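Local coordinates for SusD superfamily protein (Bacteroides thetaiotaomicron VPI-5482, PDB 3HDX), which probably binds polysaccharide at the outer membrane as a SusD-family lipoprotein, so that the glycan can be taken up for carbohydrate metabolism, at residues Val155-Tyr158 with Ala159-Glu162; Ser198-Ser201 with Val202-His205; Tyr122-Met125 with Val126-Gly130. One frame throughout, in Å; residues are numbered along the deposited sequence. Where two conformers were deposited one is given.

Contact 1: Val155-Tyr158 with Ala159-Glu162; sequences VLSY and AKAE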
loop_
_atom_site.group_PDB
_atom_site.type_symbol
_atom_site.label_atom_id
_atom_site.label_comp_id
_atom_site.label_asym_id
_atom_site.label_seq_id
_atom_site.Cartn_x
_atom_site.Cartn_y
_atom_site.Cartn_z
ATOM N N VAL A 155 -10.100 -12.416 -10.846
ATOM C CA VAL A 155 -8.790 -11.773 -10.885
ATOM C C VAL A 155 -8.047 -12.036 -9.562
ATOM O O VAL A 155 -6.851 -12.362 -9.551
ATOM C CB VAL A 155 -8.911 -10.260 -11.179
ATOM C CG1 VAL A 155 -7.568 -9.616 -11.121
ATOM C CG2 VAL A 155 -9.611 -10.005 -12.531
ATOM N N LEU A 156 -8.746 -11.907 -8.442
ATOM C CA LEU A 156 -8.095 -12.143 -7.145
ATOM C C LEU A 156 -7.706 -13.607 -6.984
ATOM O O LEU A 156 -6.663 -13.917 -6.397
ATOM C CB LEU A 156 -9.000 -11.640 -6.015
ATOM C CG LEU A 156 -9.186 -10.119 -6.006
ATOM C CD1 LEU A 156 -10.113 -9.720 -4.844
ATOM C CD2 LEU A 156 -7.850 -9.356 -5.914
ATOM N N SER A 157 -8.519 -14.537 -7.492
ATOM C CA SER A 157 -8.128 -15.956 -7.430
ATOM C C SER A 157 -6.845 -16.220 -8.243
ATOM O O SER A 157 -5.977 -16.989 -7.812
ATOM C CB SER A 157 -9.228 -16.883 -7.961
ATOM O OG SER A 157 -10.339 -16.892 -7.118
ATOM N N TYR A 158 -6.708 -15.549 -9.374
ATOM C CA TYR A 158 -5.470 -15.625 -10.164
ATOM C C TYR A 158 -4.298 -15.047 -9.341
ATOM O O TYR A 158 -3.234 -15.708 -9.204
ATOM C CB TYR A 158 -5.634 -14.861 -11.502
ATOM C CG TYR A 158 -4.360 -14.674 -12.290
ATOM C CD1 TYR A 158 -3.851 -15.693 -13.072
ATOM C CD2 TYR A 158 -3.666 -13.471 -12.231
ATOM C CE1 TYR A 158 -2.722 -15.523 -13.831
ATOM C CE2 TYR A 158 -2.545 -13.271 -12.991
ATOM C CZ TYR A 158 -2.053 -14.311 -13.778
ATOM O OH TYR A 158 -0.921 -14.115 -14.516
ATOM N N ALA A 159 -4.505 -13.864 -8.759
ATOM C CA ALA A 159 -3.451 -13.208 -7.970
ATOM C C ALA A 159 -2.985 -14.079 -6.786
ATOM O O ALA A 159 -1.786 -14.222 -6.547
ATOM C CB ALA A 159 -3.845 -11.830 -7.552
ATOM N N LYS A 160 -3.945 -14.702 -6.102
ATOM C CA LYS A 160 -3.625 -15.563 -4.944
ATOM C C LYS A 160 -2.777 -16.770 -5.375
ATOM O O LYS A 160 -1.772 -17.078 -4.749
ATOM C CB LYS A 160 -4.894 -16.041 -4.209
ATOM C CG LYS A 160 -5.592 -14.966 -3.347
ATOM C CD LYS A 160 -6.798 -15.510 -2.568
ATOM C CE LYS A 160 -7.960 -15.862 -3.501
ATOM N NZ LYS A 160 -9.187 -16.451 -2.834
ATOM N N ALA A 161 -3.181 -17.417 -6.465
ATOM C CA ALA A 161 -2.466 -18.608 -6.946
ATOM C C ALA A 161 -1.067 -18.240 -7.413
ATOM O O ALA A 161 -0.092 -18.953 -7.131
ATOM C CB ALA A 161 -3.264 -19.334 -8.040
ATOM N N GLU A 162 -0.958 -17.087 -8.072
ATOM C CA GLU A 162 0.343 -16.609 -8.516
ATOM C C GLU A 162 1.273 -16.310 -7.357
ATOM O O GLU A 162 2.460 -16.642 -7.424
ATOM C CB GLU A 162 0.203 -15.345 -9.377
ATOM C CG GLU A 162 -0.477 -15.595 -10.714
ATOM C CD GLU A 162 0.445 -16.245 -11.692
ATOM O OE1 GLU A 162 1.575 -15.730 -11.937
ATOM O OE2 GLU A 162 0.023 -17.311 -12.228
HETATM O O HOH W 1 -9.198 -18.446 -5.013
HETATM O O HOH W 2 -11.009 -15.412 -4.949
#

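Contact 2: Ser198-Ser201 with Val202-His205; sequences SAYS and VLAH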
loop_
_atom_site.group_PDB
_atom_site.type_symbol
_atom_site.label_atom_id
_atom_site.label_comp_id
_atom_site.label_asym_id
_atom_site.label_seq_id
_atom_site.Cartn_x
_atom_site.Cartn_y
_atom_site.Cartn_z
ATOM N N SER A 198 6.792 -10.261 1.833
ATOM C CA SER A 198 6.085 -9.286 0.971
ATOM C C SER A 198 4.914 -10.004 0.277
ATOM O O SER A 198 3.774 -9.528 0.274
ATOM C CB SER A 198 7.026 -8.717 -0.097
ATOM O OG SER A 198 8.248 -8.254 0.450
ATOM N N ALA A 199 5.182 -11.176 -0.297
ATOM C CA ALA A 199 4.119 -11.959 -0.992
ATOM C C ALA A 199 3.014 -12.379 -0.034
ATOM O O ALA A 199 1.826 -12.258 -0.343
ATOM C CB ALA A 199 4.714 -13.172 -1.725
ATOM N N TYR A 200 3.410 -12.891 1.137
ATOM C CA TYR A 200 2.404 -13.232 2.164
ATOM C C TYR A 200 1.538 -12.038 2.571
ATOM O O TYR A 200 0.353 -12.220 2.856
ATOM C CB TYR A 200 3.024 -13.903 3.395
ATOM C CG TYR A 200 3.294 -15.387 3.254
ATOM C CD1 TYR A 200 2.249 -16.290 3.230
ATOM C CD2 TYR A 200 4.581 -15.879 3.133
ATOM C CE1 TYR A 200 2.473 -17.658 3.120
ATOM C CE2 TYR A 200 4.826 -17.262 3.065
ATOM C CZ TYR A 200 3.784 -18.139 3.038
ATOM O OH TYR A 200 3.983 -19.483 2.933
ATOM N N SER A 201 2.120 -10.848 2.588
ATOM C CA SER A 201 1.382 -9.639 2.974
ATOM C C SER A 201 0.302 -9.316 1.954
ATOM O O SER A 201 -0.801 -8.902 2.341
ATOM C CB SER A 201 2.306 -8.424 3.222
ATOM O OG SER A 201 2.744 -7.795 2.033
ATOM N N VAL A 202 0.607 -9.528 0.670
ATOM C CA VAL A 202 -0.381 -9.311 -0.384
ATOM C C VAL A 202 -1.491 -10.348 -0.204
ATOM O O VAL A 202 -2.668 -10.008 -0.341
ATOM C CB VAL A 202 0.250 -9.278 -1.811
ATOM C CG1 VAL A 202 -0.835 -8.981 -2.857
ATOM C CG2 VAL A 202 1.372 -8.252 -1.881
ATOM N N LEU A 203 -1.124 -11.624 0.003
ATOM C CA LEU A 203 -2.136 -12.682 0.264
ATOM C C LEU A 203 -3.044 -12.313 1.424
ATOM O O LEU A 203 -4.262 -12.407 1.313
ATOM C CB LEU A 203 -1.492 -14.057 0.527
ATOM C CG LEU A 203 -0.962 -14.797 -0.701
ATOM C CD1 LEU A 203 -0.187 -16.008 -0.208
ATOM C CD2 LEU A 203 -2.123 -15.255 -1.567
ATOM N N ALA A 204 -2.442 -11.888 2.535
ATOM C CA ALA A 204 -3.236 -11.524 3.709
ATOM C C ALA A 204 -4.276 -10.446 3.376
ATOM O O ALA A 204 -5.429 -10.543 3.764
ATOM C CB ALA A 204 -2.325 -11.052 4.881
ATOM N N HIS A 205 -3.819 -9.418 2.675
ATOM C CA HIS A 205 -4.702 -8.324 2.282
ATOM C C HIS A 205 -5.739 -8.695 1.226
ATOM O O HIS A 205 -6.851 -8.156 1.255
ATOM C CB HIS A 205 -3.907 -7.060 1.960
ATOM C CG HIS A 205 -3.548 -6.280 3.179
ATOM N ND1 HIS A 205 -4.516 -5.655 3.941
ATOM C CD2 HIS A 205 -2.352 -5.990 3.757
ATOM C CE1 HIS A 205 -3.927 -5.032 4.949
ATOM N NE2 HIS A 205 -2.619 -5.232 4.872
#

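Contact 3: Tyr122-Met125 with Val126-Gly130; sequences YFYM and VRIWG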
loop_
_atom_site.group_PDB
_atom_site.type_symbol
_atom_site.label_atom_id
_atom_site.label_comp_id
_atom_site.label_asym_id
_atom_site.label_seq_id
_atom_site.Cartn_x
_atom_site.Cartn_y
_atom_site.Cartn_z
ATOM N N TYR A 122 -2.339 -6.602 -9.892
ATOM C CA TYR A 122 -3.722 -7.029 -10.035
ATOM C C TYR A 122 -4.557 -6.732 -8.792
ATOM O O TYR A 122 -5.651 -6.210 -8.908
ATOM C CB TYR A 122 -3.847 -8.481 -10.485
ATOM C CG TYR A 122 -3.837 -8.641 -12.001
ATOM C CD1 TYR A 122 -4.816 -8.015 -12.782
ATOM C CD2 TYR A 122 -2.838 -9.375 -12.662
ATOM C CE1 TYR A 122 -4.829 -8.126 -14.180
ATOM C CE2 TYR A 122 -2.880 -9.543 -14.051
ATOM C CZ TYR A 122 -3.837 -8.879 -14.816
ATOM O OH TYR A 122 -3.807 -9.015 -16.188
ATOM N N PHE A 123 -4.057 -7.109 -7.618
ATOM C CA PHE A 123 -4.768 -6.816 -6.377
ATOM C C PHE A 123 -5.030 -5.318 -6.225
ATOM O O PHE A 123 -6.134 -4.884 -5.948
ATOM C CB PHE A 123 -3.961 -7.322 -5.179
ATOM C CG PHE A 123 -4.441 -6.772 -3.849
ATOM C CD1 PHE A 123 -5.733 -7.017 -3.431
ATOM C CD2 PHE A 123 -3.591 -6.034 -3.040
ATOM C CE1 PHE A 123 -6.173 -6.518 -2.211
ATOM C CE2 PHE A 123 -4.053 -5.541 -1.805
ATOM C CZ PHE A 123 -5.320 -5.844 -1.406
ATOM N N TYR A 124 -3.969 -4.545 -6.427
ATOM C CA TYR A 124 -4.022 -3.094 -6.219
ATOM C C TYR A 124 -5.064 -2.441 -7.123
ATOM O O TYR A 124 -5.855 -1.610 -6.701
ATOM C CB TYR A 124 -2.604 -2.496 -6.407
ATOM C CG TYR A 124 -2.435 -1.131 -5.783
ATOM C CD1 TYR A 124 -2.825 0.016 -6.478
ATOM C CD2 TYR A 124 -1.888 -0.971 -4.500
ATOM C CE1 TYR A 124 -2.652 1.268 -5.967
ATOM C CE2 TYR A 124 -1.706 0.279 -3.946
ATOM C CZ TYR A 124 -2.108 1.404 -4.693
ATOM O OH TYR A 124 -1.937 2.648 -4.173
HETATM N N MSE A 125 -5.084 -2.881 -8.375
HETATM C CA MSE A 125 -5.991 -2.300 -9.352
HETATM C C MSE A 125 -7.440 -2.794 -9.104
HETATM O O MSE A 125 -8.398 -2.047 -9.342
HETATM C CB MSE A 125 -5.489 -2.488 -10.791
HETATM C CG MSE A 125 -5.691 -3.860 -11.336
HETATM SE SE MSE A 125 -4.881 -4.145 -13.056
HETATM C CE MSE A 125 -5.748 -2.658 -14.007
ATOM N N VAL A 126 -7.611 -4.031 -8.630
ATOM C CA VAL A 126 -8.952 -4.546 -8.270
ATOM C C VAL A 126 -9.575 -3.742 -7.136
ATOM O O VAL A 126 -10.787 -3.441 -7.165
ATOM C CB VAL A 126 -8.943 -6.079 -7.992
ATOM C CG1 VAL A 126 -10.193 -6.529 -7.173
ATOM C CG2 VAL A 126 -8.746 -6.834 -9.327
ATOM N N ARG A 127 -8.758 -3.290 -6.177
ATOM C CA ARG A 127 -9.318 -2.462 -5.114
ATOM C C ARG A 127 -9.820 -1.117 -5.656
ATOM O O ARG A 127 -10.768 -0.547 -5.098
ATOM C CB ARG A 127 -8.314 -2.160 -4.015
ATOM C CG ARG A 127 -7.861 -3.374 -3.216
ATOM C CD ARG A 127 -7.184 -2.904 -1.921
ATOM N NE ARG A 127 -6.050 -2.039 -2.195
ATOM C CZ ARG A 127 -5.179 -1.618 -1.268
ATOM N NH1 ARG A 127 -5.283 -1.985 -0.004
ATOM N NH2 ARG A 127 -4.191 -0.836 -1.626
ATOM N N ILE A 128 -9.164 -0.614 -6.712
ATOM C CA ILE A 128 -9.492 0.692 -7.297
ATOM C C ILE A 128 -10.699 0.640 -8.237
ATOM O O ILE A 128 -11.612 1.453 -8.105
ATOM C CB ILE A 128 -8.238 1.333 -7.978
ATOM C CG1 ILE A 128 -7.169 1.668 -6.936
ATOM C CG2 ILE A 128 -8.602 2.581 -8.767
ATOM C CD1 ILE A 128 -5.863 2.127 -7.506
ATOM N N TRP A 129 -10.673 -0.283 -9.181
ATOM C CA TRP A 129 -11.662 -0.357 -10.257
ATOM C C TRP A 129 -12.656 -1.506 -10.137
ATOM O O TRP A 129 -13.686 -1.482 -10.792
ATOM C CB TRP A 129 -10.968 -0.440 -11.641
ATOM C CG TRP A 129 -10.316 0.832 -12.072
ATOM C CD1 TRP A 129 -10.935 1.925 -12.646
ATOM C CD2 TRP A 129 -8.925 1.149 -12.015
ATOM N NE1 TRP A 129 -10.007 2.900 -12.902
ATOM C CE2 TRP A 129 -8.766 2.444 -12.527
ATOM C CE3 TRP A 129 -7.794 0.471 -11.553
ATOM C CZ2 TRP A 129 -7.527 3.065 -12.578
ATOM C CZ3 TRP A 129 -6.569 1.095 -11.593
ATOM C CH2 TRP A 129 -6.442 2.370 -12.114
ATOM N N GLY A 130 -12.363 -2.499 -9.298
ATOM C CA GLY A 130 -13.207 -3.692 -9.221
ATOM C C GLY A 130 -12.829 -4.645 -10.359
ATOM O O GLY A 130 -11.689 -5.080 -10.470
HETATM O O HOH W 3 -5.434 -0.229 -4.295
#

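Contact 1: Val155-Tyr158 with Ala159-Glu162
Tyr158 and Glu162, one helical turn apart on helix 152-169, make the main side-chain contact. Glu162 CG lies over the middle of the tyrosine ring in a CH-pi contact, 3.7 Å from the ring centroid. Beyond CG the glutamate bends at chi2 (-77°), which swings its carboxylate under the phenol end, its plane only 14° from that of the ring; Glu162 OE2 comes to 3.6 Å from Tyr158 CE1. The phenol reaches this place because its CG is anti to the backbone N (chi1 170°). Beneath the stack the backbone bond from Glu162 N to Tyr158 O, 2.9 Å long, ties the same two residues. Ala159, which is buried, gives its N-H to Val155 O at 2.9 Å, and its methyl touches Ile206 of helix 196-209. In the conformer given, Lys160 NZ and Ser157 OG share two waters, Lys160 NZ donating to both at 3.0 Å, while the ammonium is also hydrogen-bonded to Gln210. Glu162 OE1 forms salt bridges with Arg115 and Arg118 of helix 104-129. These two guanidinium groups probably favour the ionised carboxylate and restrain its rotation, keeping it stacked on the phenol with CG over the ring.

Contact 2: Ser198-Ser201 with Val202-His205
Ser198 and Val202 are joined by the first of four backbone hydrogen bonds that link each residue of Ser198-Ser201 to the one four places on; the shortest runs from Ala204 N to Tyr200 O at 2.8 Å. Side-chain polar bonding adds a second grip on Ser198 O, which accepts from Val202 N at 3.2 Å and, in the conformer given, from Ser201 OG at 2.7 Å. In that conformer chi1 of 79° sets OG between its own backbone N and carbonyl carbon, folding it back onto the preceding turn, a common way for a helical serine to satisfy its hydroxyl. Two polar ends have partners outside the segments: His205 NE2 bonds to Asp365 and Ser198 OG to Ile258 O, and the imidazole also stacks on Trp429. The apolar contact is Leu203 CD1 with Tyr200 CD1, 4.2 Å apart. Val202 CG2 makes a van der Waals contact with the carbonyl oxygen Ser198 O at 3.5 Å. Val202 also touches Phe120 and Phe123, and Leu203 meets Ile167 and Tyr219. Helix 196-209 thus packs against helices 104-129, 152-169 and 213-226, consistent with the TPR-like helical scaffold of SusD-family proteins.

Contact 3: Tyr122-Met125 with Val126-Gly130
Met125 O, near the end of helix 104-129, takes the N-H of Trp129 at 2.9 Å in a nearly straight bond (169°) and a weak second one from Ile128 N at 3.1 Å. Ile128 N is also weakly bonded to Tyr124 O, close to the helix end. Tyr124 O has a further partner: a water donates to it and accepts from Arg127 NE, each at 2.8 Å, and lies over the centre of the Tyr124 ring. Arg127 itself touches two aromatic rings in different ways. Its CD meets Phe123 CZ at 3.5 Å, and Phe123 CE2 sits over one guanidinium face toward the rim, the planes 40° apart. The bend at chi3 (-58°) brings NH2 to 3.6 Å from Tyr124 CE2, which lies at the guanidinium edge, while Tyr432 adds a cation-pi contact. An alanine here would take away the group that holds the water against Tyr124 O, and would probably leave Tyr432 without its cation-pi partner and open a gap beside Phe123. On the other flank Met125, deposited as selenomethionine, rests its CB 3.8 Å from Trp129 CZ3, and Ile128 CG2 lies over the indole face. Ile128 CD1 packs against Tyr124 CE1 at 3.7 Å. Gly130, bonded through its N to Val126 O, leaves the helical conformation with positive phi. This is the glycine-terminated C-terminal end of a buried helix, lodged in an aromatic-rich part of the helical SusD fold.

How the contacts relate
Each contact is a set of neighbouring turns within one helix, and the three helices pack on one another. Contacts 2 and 3 are buried, whereas contact 1 is partly exposed. Their chemistry differs: a salt-bridged carboxylate and a lysine in contact 1, a serine hydroxyl turned back on the backbone in contact 2, and in contact 3 an arginine among aromatics with a bridging water. Contact 1 adjoins contact 3 through several side-chain pairs, with Val155 CG1 lying 3.5 Å from Val126 CG2 and the rings of Tyr158 and Tyr122 meeting. Leu203 CD2 touches Lys160 O between contacts 1 and 2, and Phe123 reaches Val202 and His205 between contacts 2 and 3. Of the three, 122-130 alone includes a helix end.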